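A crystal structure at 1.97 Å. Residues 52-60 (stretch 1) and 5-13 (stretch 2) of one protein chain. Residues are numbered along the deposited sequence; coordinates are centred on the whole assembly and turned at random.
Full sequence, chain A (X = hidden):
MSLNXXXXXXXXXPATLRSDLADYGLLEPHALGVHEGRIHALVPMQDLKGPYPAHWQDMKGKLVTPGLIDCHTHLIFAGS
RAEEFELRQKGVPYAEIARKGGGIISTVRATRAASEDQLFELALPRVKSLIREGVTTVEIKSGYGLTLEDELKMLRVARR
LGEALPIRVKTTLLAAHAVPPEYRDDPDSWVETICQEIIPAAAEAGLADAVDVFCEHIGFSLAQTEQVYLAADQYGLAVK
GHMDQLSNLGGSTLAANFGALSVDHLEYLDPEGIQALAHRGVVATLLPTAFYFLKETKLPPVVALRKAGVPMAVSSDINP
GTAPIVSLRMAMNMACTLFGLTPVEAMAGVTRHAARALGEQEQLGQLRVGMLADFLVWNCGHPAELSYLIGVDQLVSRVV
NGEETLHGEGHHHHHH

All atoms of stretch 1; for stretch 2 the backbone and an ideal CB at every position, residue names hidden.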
# COMPACT_ATOMS: atom_id res chain seq x y z
N TYR A 52 -0.98 4.01 -39.36
CA TYR A 52 0.16 3.30 -38.79
C TYR A 52 -0.20 1.88 -38.35
O TYR A 52 0.69 1.05 -38.16
CB TYR A 52 0.74 4.08 -37.60
CG TYR A 52 2.25 4.11 -37.52
CD1 TYR A 52 3.00 2.93 -37.58
CD2 TYR A 52 2.94 5.31 -37.35
CE1 TYR A 52 4.41 2.95 -37.48
CE2 TYR A 52 4.33 5.35 -37.25
CZ TYR A 52 5.06 4.17 -37.32
OH TYR A 52 6.43 4.20 -37.22
N PRO A 53 -1.50 1.57 -38.15
CA PRO A 53 -2.81 2.24 -38.29
C PRO A 53 -3.03 3.57 -37.56
O PRO A 53 -2.17 4.04 -36.81
CB PRO A 53 -3.80 1.16 -37.83
CG PRO A 53 -2.96 0.20 -37.05
CD PRO A 53 -1.70 0.15 -37.83
N ALA A 54 -4.20 4.16 -37.79
CA ALA A 54 -4.54 5.45 -37.20
C ALA A 54 -5.14 5.43 -35.80
O ALA A 54 -5.29 6.48 -35.19
CB ALA A 54 -5.46 6.21 -38.15
N HIS A 55 -5.50 4.26 -35.29
CA HIS A 55 -6.04 4.22 -33.94
C HIS A 55 -4.86 4.11 -32.97
O HIS A 55 -5.04 4.09 -31.76
CB HIS A 55 -7.00 3.04 -33.76
CG HIS A 55 -6.36 1.70 -33.87
ND1 HIS A 55 -5.82 1.24 -35.05
CD2 HIS A 55 -6.16 0.73 -32.96
CE1 HIS A 55 -5.32 0.03 -34.86
NE2 HIS A 55 -5.51 -0.30 -33.59
N TRP A 56 -3.66 4.03 -33.54
CA TRP A 56 -2.43 3.95 -32.77
C TRP A 56 -2.15 5.36 -32.26
O TRP A 56 -2.11 6.31 -33.04
CB TRP A 56 -1.28 3.46 -33.65
CG TRP A 56 -1.30 1.97 -33.88
CD1 TRP A 56 -2.36 1.13 -33.69
CD2 TRP A 56 -0.22 1.15 -34.33
NE1 TRP A 56 -2.00 -0.16 -33.97
CE2 TRP A 56 -0.69 -0.18 -34.36
CE3 TRP A 56 1.11 1.41 -34.68
CZ2 TRP A 56 0.12 -1.25 -34.76
CZ3 TRP A 56 1.92 0.34 -35.08
CH2 TRP A 56 1.42 -0.98 -35.10
N GLN A 57 -1.95 5.50 -30.96
CA GLN A 57 -1.71 6.80 -30.37
C GLN A 57 -0.25 7.22 -30.25
O GLN A 57 0.55 6.53 -29.63
CB GLN A 57 -2.39 6.87 -29.01
CG GLN A 57 -3.88 6.63 -29.08
CD GLN A 57 -4.58 6.94 -27.78
OE1 GLN A 57 -4.50 6.18 -26.82
NE2 GLN A 57 -5.24 8.09 -27.73
N ASP A 58 0.07 8.36 -30.84
CA ASP A 58 1.43 8.91 -30.82
C ASP A 58 1.64 9.78 -29.59
O ASP A 58 1.11 10.88 -29.51
CB ASP A 58 1.66 9.75 -32.08
CG ASP A 58 3.08 10.25 -32.20
OD1 ASP A 58 3.88 10.04 -31.27
OD2 ASP A 58 3.41 10.86 -33.24
N MSE A 59 2.42 9.29 -28.63
CA MSE A 59 2.66 10.06 -27.41
C MSE A 59 3.73 11.13 -27.59
O MSE A 59 4.01 11.90 -26.68
CB MSE A 59 3.02 9.12 -26.27
CG MSE A 59 1.88 8.20 -25.87
SE MSE A 59 0.27 9.17 -25.36
CE MSE A 59 -0.71 8.90 -27.00
N LYS A 60 4.33 11.16 -28.78
CA LYS A 60 5.36 12.15 -29.11
C LYS A 60 6.53 12.23 -28.13
O LYS A 60 7.01 13.33 -27.81
CB LYS A 60 4.71 13.53 -29.24
CG LYS A 60 3.53 13.59 -30.20
CD LYS A 60 3.18 15.04 -30.52
CE LYS A 60 1.94 15.18 -31.38
NZ LYS A 60 0.68 15.02 -30.60
N UNK A 5 -1.47 -6.75 -31.82
CA UNK A 5 -2.18 -6.33 -30.62
C UNK A 5 -3.21 -5.23 -30.91
O UNK A 5 -3.03 -4.43 -31.83
CB UNK A 5 -1.18 -5.84 -29.57
N UNK A 6 -4.27 -5.19 -30.11
CA UNK A 6 -5.35 -4.21 -30.30
C UNK A 6 -5.01 -2.73 -30.14
O UNK A 6 -5.51 -1.90 -30.89
CB UNK A 6 -6.47 -4.54 -29.31
N UNK A 7 -4.17 -2.40 -29.16
CA UNK A 7 -3.84 -1.01 -28.92
C UNK A 7 -2.34 -0.79 -28.93
O UNK A 7 -1.57 -1.65 -28.51
CB UNK A 7 -4.43 -0.55 -27.59
N UNK A 8 -1.92 0.37 -29.42
CA UNK A 8 -0.49 0.69 -29.49
C UNK A 8 -0.21 2.15 -29.17
O UNK A 8 -0.88 3.06 -29.66
CB UNK A 8 0.06 0.36 -30.88
N UNK A 9 0.78 2.36 -28.31
CA UNK A 9 1.21 3.69 -27.91
C UNK A 9 2.55 3.93 -28.59
O UNK A 9 3.55 3.28 -28.28
CB UNK A 9 1.31 3.83 -26.39
N UNK A 10 2.56 4.86 -29.55
CA UNK A 10 3.78 5.16 -30.28
C UNK A 10 4.61 6.26 -29.62
O UNK A 10 4.07 7.14 -28.94
CB UNK A 10 3.43 5.57 -31.71
N UNK A 11 5.91 6.21 -29.86
CA UNK A 11 6.85 7.19 -29.34
C UNK A 11 6.77 7.47 -27.85
O UNK A 11 6.58 8.61 -27.44
CB UNK A 11 6.65 8.51 -30.09
N UNK A 12 6.90 6.43 -27.04
CA UNK A 12 6.89 6.60 -25.59
C UNK A 12 8.33 6.43 -25.11
O UNK A 12 9.06 5.58 -25.63
CB UNK A 12 5.95 5.60 -24.91
N UNK A 13 8.74 7.24 -24.14
CA UNK A 13 10.08 7.14 -23.56
C UNK A 13 9.84 6.35 -22.27
O UNK A 13 9.50 6.91 -21.23
CB UNK A 13 10.73 8.50 -23.31

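At position 5 the ideal CB has nothing of stretch 1 within 5.5 Å, so the visible atoms set little limit. The residue is Cys5, and it makes no contact.

Position 6 points its CB away, and many side chains would fit. Its backbone matters more: the O of position 6 accepts a weak hydrogen bond from His55 NE2 at 3.1 Å. The residue is Glu6, whose carboxylate is bonded elsewhere in the structure.

Position 7 also points away. Long or polar side chains are possible. The residue is Arg7, in a long salt bridge, Arg7 NH1 to Glu6 OE2 3.9 Å.

Position 8 points toward stretch 1. Its ideal CB lies 3.6 Å from Trp56 CD2, over the indole. A compact apolar group suits this place, and a beta-branched one suits the extended backbone. The residue is Val8. Its CB sits 3.5 Å from the centroid of the five-membered ring of Trp56, almost on the ring normal, and Val8 CG2 comes within 3.4 Å of Trp56 CE2. Gln57 N donates to Val8 O at 3.0 Å, and a water links Val8 N to His55 O.

Position 9 pairs with Gln57 in a parallel bridge, and both side chains leave on the same face. Met59 CG is 4.4 Å from the ideal CB of position 9. A large apolar or aromatic side chain could use that selenomethionine. The residue is Trp9. Trp9 CD1 is 3.9 Å from Met59 CG, which lies at the ring edge. Trp9 NE1 finds no partner; Gln57 OE1 stays 3.8 Å from it.

Position 10 pairs with Asp58 and points to the other face. Tyr52 and Trp56 offer aromatic surface there, so a branched or long apolar side chain suits. The residue is Leu10. Leu10 CD1 lies over one face of the Tyr52 ring, 3.5 Å from Tyr52 CD2, and Leu10 CD2 is 3.8 Å from Trp56 CE3. Leu10 N donates to Gln57 O at 2.6 Å, and Leu10 O accepts from Met59 N at 2.7 Å.

Position 11 has positive phi and psi, which favours Gly, Asn or Asp. Its ideal CB is 3.4 Å from Asp58 OD1, an acceptor, so a donor is preferred. The residue is Asn11; Asn11 ND2 donates to Asp58 OD1 at 2.8 Å, nearly straight. Asp58 OD1 also accepts from Lys60 N at 2.8 Å.

Position 12 points sideways; its ideal CB is 4.8 Å from Met59 CB. A modest apolar group fits. The residue is Val12, with Val12 CG1 3.6 Å from Met59 CG.

Position 13 is out of reach. The residue is Thr13.

Stretch 2 (5-13) CERVWLNVT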
# COMPACT_ATOMS: atom_id res chain seq x y z
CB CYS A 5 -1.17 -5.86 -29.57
SG CYS A 5 0.32 -5.14 -30.27
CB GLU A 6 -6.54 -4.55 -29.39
CG GLU A 6 -6.17 -4.94 -27.96
CD GLU A 6 -6.04 -6.44 -27.80
OE1 GLU A 6 -5.33 -7.06 -28.60
OE2 GLU A 6 -6.65 -7.00 -26.86
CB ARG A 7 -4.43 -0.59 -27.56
CG ARG A 7 -5.79 -1.25 -27.27
CD ARG A 7 -6.44 -0.73 -26.00
NE ARG A 7 -7.79 -1.27 -25.82
CZ ARG A 7 -8.06 -2.54 -25.54
NH1 ARG A 7 -7.08 -3.41 -25.38
NH2 ARG A 7 -9.32 -2.94 -25.41
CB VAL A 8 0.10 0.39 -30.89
CG1 VAL A 8 1.54 0.90 -30.96
CG2 VAL A 8 0.07 -1.10 -31.16
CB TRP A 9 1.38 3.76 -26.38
CG TRP A 9 0.08 3.93 -25.67
CD1 TRP A 9 -0.44 5.10 -25.20
CD2 TRP A 9 -0.90 2.92 -25.43
NE1 TRP A 9 -1.69 4.88 -24.67
CE2 TRP A 9 -2.00 3.54 -24.81
CE3 TRP A 9 -0.96 1.54 -25.68
CZ2 TRP A 9 -3.15 2.84 -24.43
CZ3 TRP A 9 -2.11 0.84 -25.31
CH2 TRP A 9 -3.18 1.50 -24.69
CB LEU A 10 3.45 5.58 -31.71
CG LEU A 10 2.83 4.53 -32.64
CD1 LEU A 10 2.39 5.20 -33.93
CD2 LEU A 10 3.84 3.42 -32.92
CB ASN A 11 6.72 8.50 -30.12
CG ASN A 11 7.01 8.32 -31.60
OD1 ASN A 11 8.06 7.80 -31.97
ND2 ASN A 11 6.09 8.76 -32.45
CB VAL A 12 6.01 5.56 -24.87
CG1 VAL A 12 4.54 5.81 -25.18
CG2 VAL A 12 6.42 4.16 -25.26
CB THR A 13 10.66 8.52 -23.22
OG1 THR A 13 10.68 9.32 -24.41
CG2 THR A 13 12.07 8.38 -22.66
O HOH W 1 -4.25 2.22 -30.11
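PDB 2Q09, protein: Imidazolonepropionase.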